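Local coordinates for protein 5-formaminoimidazole-4-carboxamide-1-(beta)-D-ribofuranosyl 5'-monophosphate synthetase (Methanocaldococcus jannaschii, PDB 2R7N) that catalyses the ATP- and formate-dependent formylation of the purine precursor AICAR to FAICAR, without folates, in de novo IMP biosynthesis, at residues A[231-236]-A[251-256]; A[227-232]-A[257-262]; A[152-157]-A[197-202]. One frame throughout, in Å; residues are numbered along the deposited sequence.

Contact 1: A[231-236]-A[251-256]; sequences SNIDGL and PSYVIT. With FAI (5-(formylamino)-1-(5-O-phosphono-beta-D-ribofuranosyl)-1H-imidazole-4-carboxamide), chain E; ADP (adenosine-5'-diphosphate), chain D.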
loop_
_atom_site.group_PDB
_atom_site.type_symbol
_atom_site.label_atom_id
_atom_site.label_comp_id
_atom_site.label_asym_id
_atom_site.label_seq_id
_atom_site.Cartn_x
_atom_site.Cartn_y
_atom_site.Cartn_z
ATOM N N SER A 231 -8.631 -24.891 26.544
ATOM C CA SER A 231 -9.295 -26.178 26.532
ATOM C C SER A 231 -8.896 -26.925 27.815
ATOM O O SER A 231 -7.719 -26.938 28.181
ATOM C CB SER A 231 -8.848 -26.961 25.304
ATOM O OG SER A 231 -9.736 -28.020 25.003
ATOM N N ASN A 232 -9.857 -27.574 28.471
ATOM C CA ASN A 232 -11.196 -27.751 27.912
ATOM C C ASN A 232 -12.193 -26.676 28.326
ATOM O O ASN A 232 -13.327 -26.640 27.840
ATOM C CB ASN A 232 -11.737 -29.145 28.260
ATOM C CG ASN A 232 -12.076 -29.311 29.751
ATOM O OD1 ASN A 232 -11.942 -28.384 30.561
ATOM N ND2 ASN A 232 -12.521 -30.512 30.113
ATOM N N ILE A 233 -11.765 -25.782 29.205
ATOM C CA ILE A 233 -12.708 -24.892 29.861
ATOM C C ILE A 233 -13.648 -24.207 28.887
ATOM O O ILE A 233 -14.860 -24.169 29.113
ATOM C CB ILE A 233 -11.997 -23.844 30.754
ATOM C CG1 ILE A 233 -13.026 -23.009 31.526
ATOM C CG2 ILE A 233 -11.071 -22.977 29.923
ATOM C CD1 ILE A 233 -13.917 -23.838 32.439
ATOM N N ASP A 234 -13.102 -23.666 27.800
ATOM C CA ASP A 234 -13.912 -22.855 26.894
ATOM C C ASP A 234 -14.824 -23.720 26.040
ATOM O O ASP A 234 -15.795 -23.234 25.474
ATOM C CB ASP A 234 -13.050 -21.928 26.046
ATOM C CG ASP A 234 -12.547 -20.737 26.830
ATOM O OD1 ASP A 234 -13.377 -20.055 27.475
ATOM O OD2 ASP A 234 -11.325 -20.472 26.798
ATOM N N GLY A 235 -14.516 -25.009 25.972
ATOM C CA GLY A 235 -15.434 -25.978 25.388
ATOM C C GLY A 235 -16.416 -26.459 26.443
ATOM O O GLY A 235 -17.583 -26.729 26.142
ATOM N N LEU A 236 -15.946 -26.556 27.688
ATOM C CA LEU A 236 -16.793 -27.006 28.787
ATOM C C LEU A 236 -17.979 -26.053 28.964
ATOM O O LEU A 236 -19.135 -26.476 28.984
ATOM C CB LEU A 236 -15.979 -27.125 30.085
ATOM C CG LEU A 236 -16.697 -27.355 31.425
ATOM C CD1 LEU A 236 -17.739 -28.447 31.300
ATOM C CD2 LEU A 236 -15.691 -27.714 32.511
ATOM N N PRO A 251 -12.669 -28.934 34.661
ATOM C CA PRO A 251 -12.117 -27.865 33.840
ATOM C C PRO A 251 -10.611 -28.004 33.699
ATOM O O PRO A 251 -9.919 -28.284 34.674
ATOM C CB PRO A 251 -12.451 -26.591 34.628
ATOM C CG PRO A 251 -12.801 -27.049 36.008
ATOM C CD PRO A 251 -13.388 -28.421 35.838
ATOM N N SER A 252 -10.117 -27.855 32.479
ATOM C CA SER A 252 -8.694 -27.622 32.277
ATOM C C SER A 252 -8.531 -26.284 31.568
ATOM O O SER A 252 -9.493 -25.740 31.012
ATOM C CB SER A 252 -8.033 -28.758 31.503
ATOM O OG SER A 252 -8.931 -29.328 30.576
ATOM N N TYR A 253 -7.319 -25.751 31.613
ATOM C CA TYR A 253 -7.038 -24.417 31.113
ATOM C C TYR A 253 -5.791 -24.432 30.236
ATOM O O TYR A 253 -4.872 -23.646 30.431
ATOM C CB TYR A 253 -6.864 -23.446 32.290
ATOM C CG TYR A 253 -8.134 -23.231 33.087
ATOM C CD1 TYR A 253 -8.950 -22.125 32.856
ATOM C CD2 TYR A 253 -8.521 -24.140 34.076
ATOM C CE1 TYR A 253 -10.116 -21.930 33.586
ATOM C CE2 TYR A 253 -9.690 -23.959 34.810
ATOM C CZ TYR A 253 -10.478 -22.860 34.563
ATOM O OH TYR A 253 -11.630 -22.692 35.291
ATOM N N VAL A 254 -5.756 -25.355 29.284
ATOM C CA VAL A 254 -4.641 -25.449 28.360
ATOM C C VAL A 254 -4.804 -24.406 27.253
ATOM O O VAL A 254 -5.823 -24.391 26.557
ATOM C CB VAL A 254 -4.580 -26.831 27.710
ATOM C CG1 VAL A 254 -3.332 -26.954 26.844
ATOM C CG2 VAL A 254 -4.619 -27.918 28.768
ATOM N N ILE A 255 -3.812 -23.526 27.102
ATOM C CA ILE A 255 -3.861 -22.518 26.045
ATOM C C ILE A 255 -3.834 -23.202 24.692
ATOM O O ILE A 255 -2.940 -24.001 24.421
ATOM C CB ILE A 255 -2.688 -21.518 26.122
ATOM C CG1 ILE A 255 -2.952 -20.344 25.187
ATOM C CG2 ILE A 255 -1.374 -22.199 25.766
ATOM C CD1 ILE A 255 -4.183 -19.536 25.566
ATOM N N THR A 256 -4.829 -22.909 23.855
ATOM C CA THR A 256 -4.900 -23.532 22.546
ATOM C C THR A 256 -4.942 -22.502 21.427
ATOM O O THR A 256 -4.750 -22.828 20.265
ATOM C CB THR A 256 -6.143 -24.429 22.408
ATOM O OG1 THR A 256 -7.327 -23.662 22.667
ATOM C CG2 THR A 256 -6.068 -25.597 23.362
HETATM O OP2 FAI E . 3.607 -23.813 22.248
HETATM P P FAI E . 4.563 -23.983 23.548
HETATM O OP1 FAI E . 6.016 -24.341 22.956
HETATM O OP3 FAI E . 4.099 -25.058 24.463
HETATM O O3 FAI E . 4.651 -22.562 24.256
HETATM C C4 FAI E . 5.523 -22.431 25.382
HETATM C C FAI E . 4.901 -21.509 26.437
HETATM O O FAI E . 4.179 -20.546 25.672
HETATM C C3 FAI E . 3.873 -22.218 27.342
HETATM O "O3'" FAI E . 4.333 -22.122 28.697
HETATM C C2 FAI E . 2.577 -21.420 27.174
HETATM O "O2'" FAI E . 2.093 -20.979 28.451
HETATM C C1 FAI E . 2.997 -20.187 26.382
HETATM N N FAI E . 2.065 -19.953 25.269
HETATM C C5 FAI E . 2.071 -20.645 24.123
HETATM N N1 FAI E . 1.116 -20.176 23.318
HETATM C C3A FAI E . 0.505 -19.186 23.956
HETATM C C6 FAI E . -0.652 -18.416 23.339
HETATM O O5 FAI E . -0.948 -18.649 22.165
HETATM N N2 FAI E . -1.283 -17.535 24.127
HETATM C C7A FAI E . 1.098 -19.038 25.195
HETATM N N3 FAI E . 0.797 -18.135 26.137
HETATM C C8 FAI E . 1.681 -17.169 26.485
HETATM O O6 FAI E . 2.826 -16.985 26.030
HETATM P PB ADP D . -0.641 -18.819 32.135
HETATM O O1B ADP D . 0.563 -18.115 32.728
HETATM O O2B ADP D . -0.655 -20.319 32.360
HETATM O O3B ADP D . -0.953 -18.398 30.709
HETATM P PA ADP D . -2.379 -18.952 34.348
HETATM O O1A ADP D . -2.154 -17.976 35.479
HETATM O O2A ADP D . -1.827 -20.352 34.354
HETATM O O3A ADP D . -1.891 -18.238 32.988
HETATM O "O5'" ADP D . -3.959 -19.132 34.172
HETATM C "C5'" ADP D . -4.428 -20.099 33.251
HETATM C "C4'" ADP D . -5.813 -19.638 32.840
HETATM O "O4'" ADP D . -6.707 -19.785 33.949
HETATM C "C3'" ADP D . -5.818 -18.158 32.478
HETATM O "O3'" ADP D . -5.629 -17.954 31.077
HETATM C "C2'" ADP D . -7.174 -17.673 32.954
HETATM O "O2'" ADP D . -8.149 -17.807 31.920
HETATM C "C1'" ADP D . -7.510 -18.620 34.104
HETATM N N9 ADP D . -7.122 -17.904 35.323
HETATM C C8 ADP D . -5.874 -17.754 35.803
HETATM N N7 ADP D . -5.882 -16.998 36.935
HETATM C C5 ADP D . -7.164 -16.652 37.183
HETATM C C6 ADP D . -7.881 -15.879 38.219
HETATM N N6 ADP D . -7.224 -15.284 39.246
HETATM N N1 ADP D . -9.215 -15.757 38.093
HETATM C C2 ADP D . -9.891 -16.329 37.076
HETATM N N3 ADP D . -9.311 -17.055 36.105
HETATM C C4 ADP D . -7.972 -17.241 36.106
#
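Ser231 and Val254 form a hydrogen-bonded antiparallel pair, Ser231 N giving to Val254 O at 2.9 Å and Val254 N returning to Ser231 O. The chain turns a corner here, with a cis peptide bond between Ser231 and Asn232, and goes on into the short helix 233-236, yet Ile233 N still reaches Ser252 O at 2.9 Å. Between these backbone bonds, Asn232 and Ser252 exchange side chain for main chain. Asn232 N donates to Ser252 OG, while Ser252 N donates to Asn232 OD1 at 2.7 Å, from well above the amide plane rather than on a lone pair. Asn232 chi1 of 70° sets the amide between its own N and carbonyl carbon and brings OD1 to the N-H of Ser252. Ser252 OG also bonds Glu302 of the second subunit. Ile233 lies over one face of the Tyr253 ring, its CB 4.2 Å from the ring centroid, and its CD1 packs on Pro251 CB at 3.8 Å. Leu236 CD2 meets the same proline. Tyr253 CD1 comes within 3.4 Å of ADP O4'. The whole is a buried strand-to-helix corner at one end of an antiparallel sheet, set against the ribose of the ATP-grasp nucleotide site.

Contact 2: A[227-232]-A[257-262]; sequences KRYESN and GNIPVV. With ADP (adenosine-5'-diphosphate), chain D; FAI (5-(formylamino)-1-(5-O-phosphono-beta-D-ribofuranosyl)-1H-imidazole-4-carboxamide), chain E.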
loop_
_atom_site.group_PDB
_atom_site.type_symbol
_atom_site.label_atom_id
_atom_site.label_comp_id
_atom_site.label_asym_id
_atom_site.label_seq_id
_atom_site.Cartn_x
_atom_site.Cartn_y
_atom_site.Cartn_z
ATOM N N LYS A 227 -7.869 -12.324 23.952
ATOM C CA LYS A 227 -8.321 -13.128 25.056
ATOM C C LYS A 227 -7.970 -14.571 24.747
ATOM O O LYS A 227 -8.054 -15.007 23.597
ATOM C CB LYS A 227 -9.814 -12.952 25.306
ATOM C CG LYS A 227 -10.691 -13.510 24.238
ATOM C CD LYS A 227 -12.142 -13.596 24.702
ATOM C CE LYS A 227 -12.906 -14.482 23.750
ATOM N NZ LYS A 227 -14.226 -14.857 24.245
ATOM N N ARG A 228 -7.543 -15.285 25.781
ATOM C CA ARG A 228 -7.183 -16.685 25.679
ATOM C C ARG A 228 -8.353 -17.543 25.262
ATOM O O ARG A 228 -9.509 -17.300 25.631
ATOM C CB ARG A 228 -6.687 -17.213 27.025
ATOM C CG ARG A 228 -5.618 -16.369 27.650
ATOM C CD ARG A 228 -4.469 -16.307 26.715
ATOM N NE ARG A 228 -3.210 -16.088 27.400
ATOM C CZ ARG A 228 -2.179 -15.467 26.843
ATOM N NH1 ARG A 228 -2.295 -15.000 25.608
ATOM N NH2 ARG A 228 -1.048 -15.305 27.527
ATOM N N TYR A 229 -8.013 -18.583 24.520
ATOM C CA TYR A 229 -8.944 -19.590 24.103
ATOM C C TYR A 229 -8.366 -20.885 24.658
ATOM O O TYR A 229 -7.350 -21.401 24.159
ATOM C CB TYR A 229 -8.979 -19.611 22.590
ATOM C CG TYR A 229 -10.174 -20.278 22.004
ATOM C CD1 TYR A 229 -11.417 -20.139 22.585
ATOM C CD2 TYR A 229 -10.071 -21.010 20.832
ATOM C CE1 TYR A 229 -12.527 -20.732 22.030
ATOM C CE2 TYR A 229 -11.173 -21.602 20.269
ATOM C CZ TYR A 229 -12.397 -21.464 20.880
ATOM O OH TYR A 229 -13.504 -22.066 20.339
ATOM N N GLU A 230 -8.996 -21.389 25.714
ATOM C CA GLU A 230 -8.430 -22.483 26.509
ATOM C C GLU A 230 -9.290 -23.743 26.493
ATOM O O GLU A 230 -10.506 -23.678 26.390
ATOM C CB GLU A 230 -8.160 -21.997 27.929
ATOM C CG GLU A 230 -6.885 -21.180 28.026
ATOM C CD GLU A 230 -6.851 -20.227 29.207
ATOM O OE1 GLU A 230 -7.881 -20.074 29.908
ATOM O OE2 GLU A 230 -5.780 -19.613 29.421
ATOM N N SER A 231 -8.631 -24.891 26.544
ATOM C CA SER A 231 -9.295 -26.178 26.532
ATOM C C SER A 231 -8.896 -26.925 27.815
ATOM O O SER A 231 -7.719 -26.938 28.181
ATOM C CB SER A 231 -8.848 -26.961 25.304
ATOM O OG SER A 231 -9.736 -28.020 25.003
ATOM N N ASN A 232 -9.857 -27.574 28.471
ATOM C CA ASN A 232 -11.196 -27.751 27.912
ATOM C C ASN A 232 -12.193 -26.676 28.326
ATOM O O ASN A 232 -13.327 -26.640 27.840
ATOM C CB ASN A 232 -11.737 -29.145 28.260
ATOM C CG ASN A 232 -12.076 -29.311 29.751
ATOM O OD1 ASN A 232 -11.942 -28.384 30.561
ATOM N ND2 ASN A 232 -12.521 -30.512 30.113
ATOM N N GLY A 257 -5.213 -21.258 21.773
ATOM C CA GLY A 257 -5.410 -20.253 20.754
ATOM C C GLY A 257 -5.680 -18.915 21.387
ATOM O O GLY A 257 -5.605 -18.768 22.609
ATOM N N ASN A 258 -5.983 -17.934 20.550
ATOM C CA ASN A 258 -6.269 -16.596 21.022
ATOM C C ASN A 258 -7.326 -15.955 20.132
ATOM O O ASN A 258 -7.500 -16.337 18.978
ATOM C CB ASN A 258 -4.996 -15.742 21.069
ATOM C CG ASN A 258 -3.829 -16.456 21.753
ATOM O OD1 ASN A 258 -3.515 -16.179 22.909
ATOM N ND2 ASN A 258 -3.189 -17.387 21.038
ATOM N N ILE A 259 -8.055 -15.008 20.701
ATOM C CA ILE A 259 -9.148 -14.355 20.022
ATOM C C ILE A 259 -8.925 -12.867 20.205
ATOM O O ILE A 259 -8.554 -12.430 21.287
ATOM C CB ILE A 259 -10.499 -14.777 20.626
ATOM C CG1 ILE A 259 -10.787 -16.254 20.311
ATOM C CG2 ILE A 259 -11.638 -13.935 20.081
ATOM C CD1 ILE A 259 -11.963 -16.779 21.083
ATOM N N PRO A 260 -9.092 -12.089 19.127
ATOM C CA PRO A 260 -8.856 -10.654 19.207
ATOM C C PRO A 260 -9.956 -9.941 19.977
ATOM O O PRO A 260 -11.110 -10.346 19.931
ATOM C CB PRO A 260 -8.846 -10.205 17.743
ATOM C CG PRO A 260 -9.542 -11.263 16.985
ATOM C CD PRO A 260 -9.486 -12.534 17.782
ATOM N N VAL A 261 -9.580 -8.885 20.685
ATOM C CA VAL A 261 -10.520 -8.115 21.458
ATOM C C VAL A 261 -9.915 -6.729 21.572
ATOM O O VAL A 261 -8.707 -6.564 21.397
ATOM C CB VAL A 261 -10.709 -8.749 22.882
ATOM C CG1 VAL A 261 -9.500 -8.478 23.774
ATOM C CG2 VAL A 261 -11.975 -8.246 23.538
ATOM N N VAL A 262 -10.755 -5.735 21.837
ATOM C CA VAL A 262 -10.293 -4.381 22.081
ATOM C C VAL A 262 -10.923 -3.971 23.392
ATOM O O VAL A 262 -12.024 -4.384 23.701
ATOM C CB VAL A 262 -10.733 -3.365 20.955
ATOM C CG1 VAL A 262 -9.936 -3.573 19.672
ATOM C CG2 VAL A 262 -12.237 -3.439 20.680
HETATM P PB ADP D . -0.641 -18.819 32.135
HETATM O O1B ADP D . 0.563 -18.115 32.728
HETATM O O2B ADP D . -0.655 -20.319 32.360
HETATM O O3B ADP D . -0.953 -18.398 30.709
HETATM P PA ADP D . -2.379 -18.952 34.348
HETATM O O1A ADP D . -2.154 -17.976 35.479
HETATM O O2A ADP D . -1.827 -20.352 34.354
HETATM O O3A ADP D . -1.891 -18.238 32.988
HETATM O "O5'" ADP D . -3.959 -19.132 34.172
HETATM C "C5'" ADP D . -4.428 -20.099 33.251
HETATM C "C4'" ADP D . -5.813 -19.638 32.840
HETATM O "O4'" ADP D . -6.707 -19.785 33.949
HETATM C "C3'" ADP D . -5.818 -18.158 32.478
HETATM O "O3'" ADP D . -5.629 -17.954 31.077
HETATM C "C2'" ADP D . -7.174 -17.673 32.954
HETATM O "O2'" ADP D . -8.149 -17.807 31.920
HETATM C "C1'" ADP D . -7.510 -18.620 34.104
HETATM N N9 ADP D . -7.122 -17.904 35.323
HETATM C C8 ADP D . -5.874 -17.754 35.803
HETATM N N7 ADP D . -5.882 -16.998 36.935
HETATM C C5 ADP D . -7.164 -16.652 37.183
HETATM C C6 ADP D . -7.881 -15.879 38.219
HETATM N N6 ADP D . -7.224 -15.284 39.246
HETATM N N1 ADP D . -9.215 -15.757 38.093
HETATM C C2 ADP D . -9.891 -16.329 37.076
HETATM N N3 ADP D . -9.311 -17.055 36.105
HETATM C C4 ADP D . -7.972 -17.241 36.106
HETATM O OP2 FAI E . 3.607 -23.813 22.248
HETATM P P FAI E . 4.563 -23.983 23.548
HETATM O OP1 FAI E . 6.016 -24.341 22.956
HETATM O OP3 FAI E . 4.099 -25.058 24.463
HETATM O O3 FAI E . 4.651 -22.562 24.256
HETATM C C4 FAI E . 5.523 -22.431 25.382
HETATM C C FAI E . 4.901 -21.509 26.437
HETATM O O FAI E . 4.179 -20.546 25.672
HETATM C C3 FAI E . 3.873 -22.218 27.342
HETATM O "O3'" FAI E . 4.333 -22.122 28.697
HETATM C C2 FAI E . 2.577 -21.420 27.174
HETATM O "O2'" FAI E . 2.093 -20.979 28.451
HETATM C C1 FAI E . 2.997 -20.187 26.382
HETATM N N FAI E . 2.065 -19.953 25.269
HETATM C C5 FAI E . 2.071 -20.645 24.123
HETATM N N1 FAI E . 1.116 -20.176 23.318
HETATM C C3A FAI E . 0.505 -19.186 23.956
HETATM C C6 FAI E . -0.652 -18.416 23.339
HETATM O O5 FAI E . -0.948 -18.649 22.165
HETATM N N2 FAI E . -1.283 -17.535 24.127
HETATM C C7A FAI E . 1.098 -19.038 25.195
HETATM N N3 FAI E . 0.797 -18.135 26.137
HETATM C C8 FAI E . 1.681 -17.169 26.485
HETATM O O6 FAI E . 2.826 -16.985 26.030
#
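Lys227 and Ile259 face each other as a hydrogen-bonded antiparallel pair and bury the largest areas here. Lys227 N reaches Ile259 O at 2.8 Å, and Ile259 N returns to Lys227 O. Their side chains run alongside each other, Lys227 CE lying 3.6 Å from Ile259 CD1. Tyr229, third in buried area, has CG anti to its N (chi1 -162°), which sets one face of the ring under that same methyl, Ile259 CD1 lying 4.2 Å from the Tyr229 ring centroid. Tyr229 N donates to Gly257 O, and the phenol OH bonds Asn206 of the second subunit. Arg228 and Asn258 share the other face of the sheet, side by side, their guanidinium and amide planes 74° apart and joined by a weak bond from Arg228 NH1 to Asn258 OD1. Asn258 grips the product carboxamide with both amide atoms: OD1 takes FAI N2 at 2.9 Å and ND2 gives to FAI O5 at 2.8 Å. FAI N2 also lies over the Arg228 guanidinium, which is held by Asp226 and Asp316. Strand 219-230 here lies between strand 205-214 and strand 253-263, the last of this chain's sheet, which runs on into the second subunit through Gly257 and Asn258.

Contact 3: A[152-157]-A[197-202]; sequences TVIVKF and HIEEYV. With ADP (adenosine-5'-diphosphate), chain D.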
loop_
_atom_site.group_PDB
_atom_site.type_symbol
_atom_site.label_atom_id
_atom_site.label_comp_id
_atom_site.label_asym_id
_atom_site.label_seq_id
_atom_site.Cartn_x
_atom_site.Cartn_y
_atom_site.Cartn_z
ATOM N N THR A 152 -14.777 -17.720 46.144
ATOM C CA THR A 152 -14.338 -18.574 45.053
ATOM C C THR A 152 -12.854 -18.311 44.805
ATOM O O THR A 152 -12.379 -17.170 44.871
ATOM C CB THR A 152 -15.159 -18.381 43.768
ATOM O OG1 THR A 152 -16.546 -18.612 44.046
ATOM C CG2 THR A 152 -14.710 -19.374 42.699
ATOM N N VAL A 153 -12.111 -19.381 44.573
ATOM C CA VAL A 153 -10.701 -19.263 44.318
ATOM C C VAL A 153 -10.373 -20.155 43.151
ATOM O O VAL A 153 -11.129 -21.070 42.834
ATOM C CB VAL A 153 -9.838 -19.706 45.532
ATOM C CG1 VAL A 153 -10.096 -18.818 46.739
ATOM C CG2 VAL A 153 -10.060 -21.179 45.854
ATOM N N ILE A 154 -9.253 -19.874 42.498
ATOM C CA ILE A 154 -8.727 -20.779 41.499
ATOM C C ILE A 154 -7.440 -21.313 42.074
ATOM O O ILE A 154 -6.747 -20.603 42.816
ATOM C CB ILE A 154 -8.447 -20.075 40.143
ATOM C CG1 ILE A 154 -8.090 -21.104 39.066
ATOM C CG2 ILE A 154 -7.323 -19.049 40.280
ATOM C CD1 ILE A 154 -8.065 -20.528 37.664
ATOM N N VAL A 155 -7.117 -22.553 41.735
ATOM C CA VAL A 155 -5.956 -23.202 42.327
ATOM C C VAL A 155 -5.007 -23.732 41.263
ATOM O O VAL A 155 -5.377 -24.591 40.457
ATOM C CB VAL A 155 -6.365 -24.339 43.295
ATOM C CG1 VAL A 155 -5.139 -24.899 43.978
ATOM C CG2 VAL A 155 -7.372 -23.819 44.329
ATOM N N LYS A 156 -3.780 -23.214 41.286
ATOM C CA LYS A 156 -2.770 -23.515 40.277
ATOM C C LYS A 156 -1.595 -24.315 40.833
ATOM O O LYS A 156 -1.240 -24.191 42.007
ATOM C CB LYS A 156 -2.248 -22.213 39.673
ATOM C CG LYS A 156 -3.340 -21.269 39.224
ATOM C CD LYS A 156 -2.774 -19.918 38.867
ATOM C CE LYS A 156 -3.791 -19.113 38.103
ATOM N NZ LYS A 156 -3.360 -17.706 37.957
ATOM N N PHE A 157 -0.988 -25.122 39.965
ATOM C CA PHE A 157 0.143 -25.966 40.337
ATOM C C PHE A 157 1.284 -25.814 39.334
ATOM O O PHE A 157 2.140 -24.939 39.475
ATOM C CB PHE A 157 -0.297 -27.429 40.411
ATOM C CG PHE A 157 -1.555 -27.645 41.208
ATOM C CD1 PHE A 157 -2.799 -27.471 40.625
ATOM C CD2 PHE A 157 -1.491 -28.022 42.537
ATOM C CE1 PHE A 157 -3.958 -27.665 41.357
ATOM C CE2 PHE A 157 -2.645 -28.222 43.273
ATOM C CZ PHE A 157 -3.879 -28.041 42.681
ATOM N N HIS A 197 -0.777 -23.284 44.472
ATOM C CA HIS A 197 -0.999 -21.854 44.593
ATOM C C HIS A 197 -2.492 -21.563 44.521
ATOM O O HIS A 197 -3.163 -21.940 43.563
ATOM C CB HIS A 197 -0.247 -21.089 43.506
ATOM C CG HIS A 197 -0.458 -19.609 43.562
ATOM N ND1 HIS A 197 0.184 -18.801 44.477
ATOM C CD2 HIS A 197 -1.242 -18.790 42.824
ATOM C CE1 HIS A 197 -0.194 -17.548 44.297
ATOM N NE2 HIS A 197 -1.059 -17.514 43.299
ATOM N N ILE A 198 -3.006 -20.895 45.543
ATOM C CA ILE A 198 -4.428 -20.614 45.640
ATOM C C ILE A 198 -4.627 -19.126 45.584
ATOM O O ILE A 198 -4.049 -18.395 46.393
ATOM C CB ILE A 198 -5.001 -21.090 46.995
ATOM C CG1 ILE A 198 -4.693 -22.573 47.224
ATOM C CG2 ILE A 198 -6.506 -20.779 47.096
ATOM C CD1 ILE A 198 -4.696 -22.972 48.674
ATOM N N GLU A 199 -5.448 -18.664 44.647
ATOM C CA GLU A 199 -5.732 -17.244 44.572
ATOM C C GLU A 199 -7.193 -16.938 44.307
ATOM O O GLU A 199 -7.960 -17.780 43.809
ATOM C CB GLU A 199 -4.847 -16.557 43.521
ATOM C CG GLU A 199 -4.869 -17.197 42.127
ATOM C CD GLU A 199 -4.167 -16.343 41.067
ATOM O OE1 GLU A 199 -3.042 -15.863 41.327
ATOM O OE2 GLU A 199 -4.743 -16.148 39.973
ATOM N N GLU A 200 -7.565 -15.716 44.649
ATOM C CA GLU A 200 -8.882 -15.189 44.338
ATOM C C GLU A 200 -9.252 -15.466 42.888
ATOM O O GLU A 200 -8.496 -15.148 41.979
ATOM C CB GLU A 200 -8.882 -13.683 44.559
ATOM C CG GLU A 200 -10.097 -13.006 44.024
ATOM C CD GLU A 200 -10.120 -11.528 44.337
ATOM O OE1 GLU A 200 -9.046 -10.948 44.669
ATOM O OE2 GLU A 200 -11.223 -10.952 44.237
ATOM N N TYR A 201 -10.407 -16.073 42.671
ATOM C CA TYR A 201 -10.902 -16.261 41.324
ATOM C C TYR A 201 -11.501 -14.935 40.903
ATOM O O TYR A 201 -12.541 -14.527 41.426
ATOM C CB TYR A 201 -11.961 -17.368 41.269
ATOM C CG TYR A 201 -12.342 -17.733 39.862
ATOM C CD1 TYR A 201 -11.768 -18.825 39.228
ATOM C CD2 TYR A 201 -13.255 -16.968 39.151
ATOM C CE1 TYR A 201 -12.108 -19.154 37.922
ATOM C CE2 TYR A 201 -13.596 -17.287 37.847
ATOM C CZ TYR A 201 -13.024 -18.375 37.239
ATOM O OH TYR A 201 -13.373 -18.700 35.944
ATOM N N VAL A 202 -10.828 -14.234 39.994
ATOM C CA VAL A 202 -11.349 -12.952 39.526
ATOM C C VAL A 202 -12.353 -13.212 38.413
ATOM O O VAL A 202 -12.048 -13.913 37.451
ATOM C CB VAL A 202 -10.231 -12.001 39.048
ATOM C CG1 VAL A 202 -10.829 -10.768 38.383
ATOM C CG2 VAL A 202 -9.335 -11.600 40.220
HETATM P PB ADP D . -0.641 -18.819 32.135
HETATM O O1B ADP D . 0.563 -18.115 32.728
HETATM O O2B ADP D . -0.655 -20.319 32.360
HETATM O O3B ADP D . -0.953 -18.398 30.709
HETATM P PA ADP D . -2.379 -18.952 34.348
HETATM O O1A ADP D . -2.154 -17.976 35.479
HETATM O O2A ADP D . -1.827 -20.352 34.354
HETATM O O3A ADP D . -1.891 -18.238 32.988
HETATM O "O5'" ADP D . -3.959 -19.132 34.172
HETATM C "C5'" ADP D . -4.428 -20.099 33.251
HETATM C "C4'" ADP D . -5.813 -19.638 32.840
HETATM O "O4'" ADP D . -6.707 -19.785 33.949
HETATM C "C3'" ADP D . -5.818 -18.158 32.478
HETATM O "O3'" ADP D . -5.629 -17.954 31.077
HETATM C "C2'" ADP D . -7.174 -17.673 32.954
HETATM O "O2'" ADP D . -8.149 -17.807 31.920
HETATM C "C1'" ADP D . -7.510 -18.620 34.104
HETATM N N9 ADP D . -7.122 -17.904 35.323
HETATM C C8 ADP D . -5.874 -17.754 35.803
HETATM N N7 ADP D . -5.882 -16.998 36.935
HETATM C C5 ADP D . -7.164 -16.652 37.183
HETATM C C6 ADP D . -7.881 -15.879 38.219
HETATM N N6 ADP D . -7.224 -15.284 39.246
HETATM N N1 ADP D . -9.215 -15.757 38.093
HETATM C C2 ADP D . -9.891 -16.329 37.076
HETATM N N3 ADP D . -9.311 -17.055 36.105
HETATM C C4 ADP D . -7.972 -17.241 36.106
HETATM O O HOH W 1 -14.027 -15.044 43.491
#
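A single carboxylate oxygen, Glu199 OE2, joins protein and nucleotide: it takes the salt bridge from Lys156 NZ at 2.9 Å and accepts ADP N6 at 2.7 Å. This is the adenine site of the ATP-grasp fold, built on two antiparallel strands whose axes pass 4.6 Å apart, their directions 155° from each other. Lys156, extended beyond CG, spends the same NZ on ADP O1A and on ADP N7 as well, so one ammonium spans carboxylate, base and alpha phosphate. It approaches Glu199 from above the carboxylate plane. Glu199 OE1 is held by His197 NE2, a bond lying in the imidazole plane that would limit rotation of the carboxylate. In the ladder Ile154 and Glu199 exchange two backbone bonds, as do Lys156 and His197. Ile154 CG2 packs alongside Glu199 CG at 3.6 Å, while its CD1 touches the adenine at C4. On the opposite side of the sheet Val153 and Val155 meet Ile198. Past the ladder, Tyr201 N bonds Thr152 O, and a water donates to both Thr152 O and Tyr201 O. Glu200 O and Val202 N read the base edge through N6 and N1. Tyr201 CG swings opposite the backbone nitrogen (chi1 -171°), and this puts the ring beside Thr152 CG2 and Ile154 CB with a face to the base; ADP C2 sits 3.6 Å above the ring plane, over its centre.

Along the chain contact 3 closes before the other two open. Contacts 1 and 2 share Ser231 and Asn232 and successive parts of strand 253-263; their centres lie about 10 Å apart, and Thr256 OG1 probably bonds Tyr229 O where they touch. Contact 2 lies in the chain's five-stranded antiparallel sheet and contact 1 at its end, where strand 219-230 gives way to helix 233-236. Contact 3 lies in the separate four-stranded sheet, its centre about 16 Å from that of contact 1 and about 20 Å from that of contact 2. ADP bridges the gap: contact 3 holds adenine and alpha phosphate, contact 1 borders the ribose, and Glu230 in contact 2 binds its O2'. Contact 2 also grips FAI, in an active site to which the second subunit adds Arg264 and Ser266.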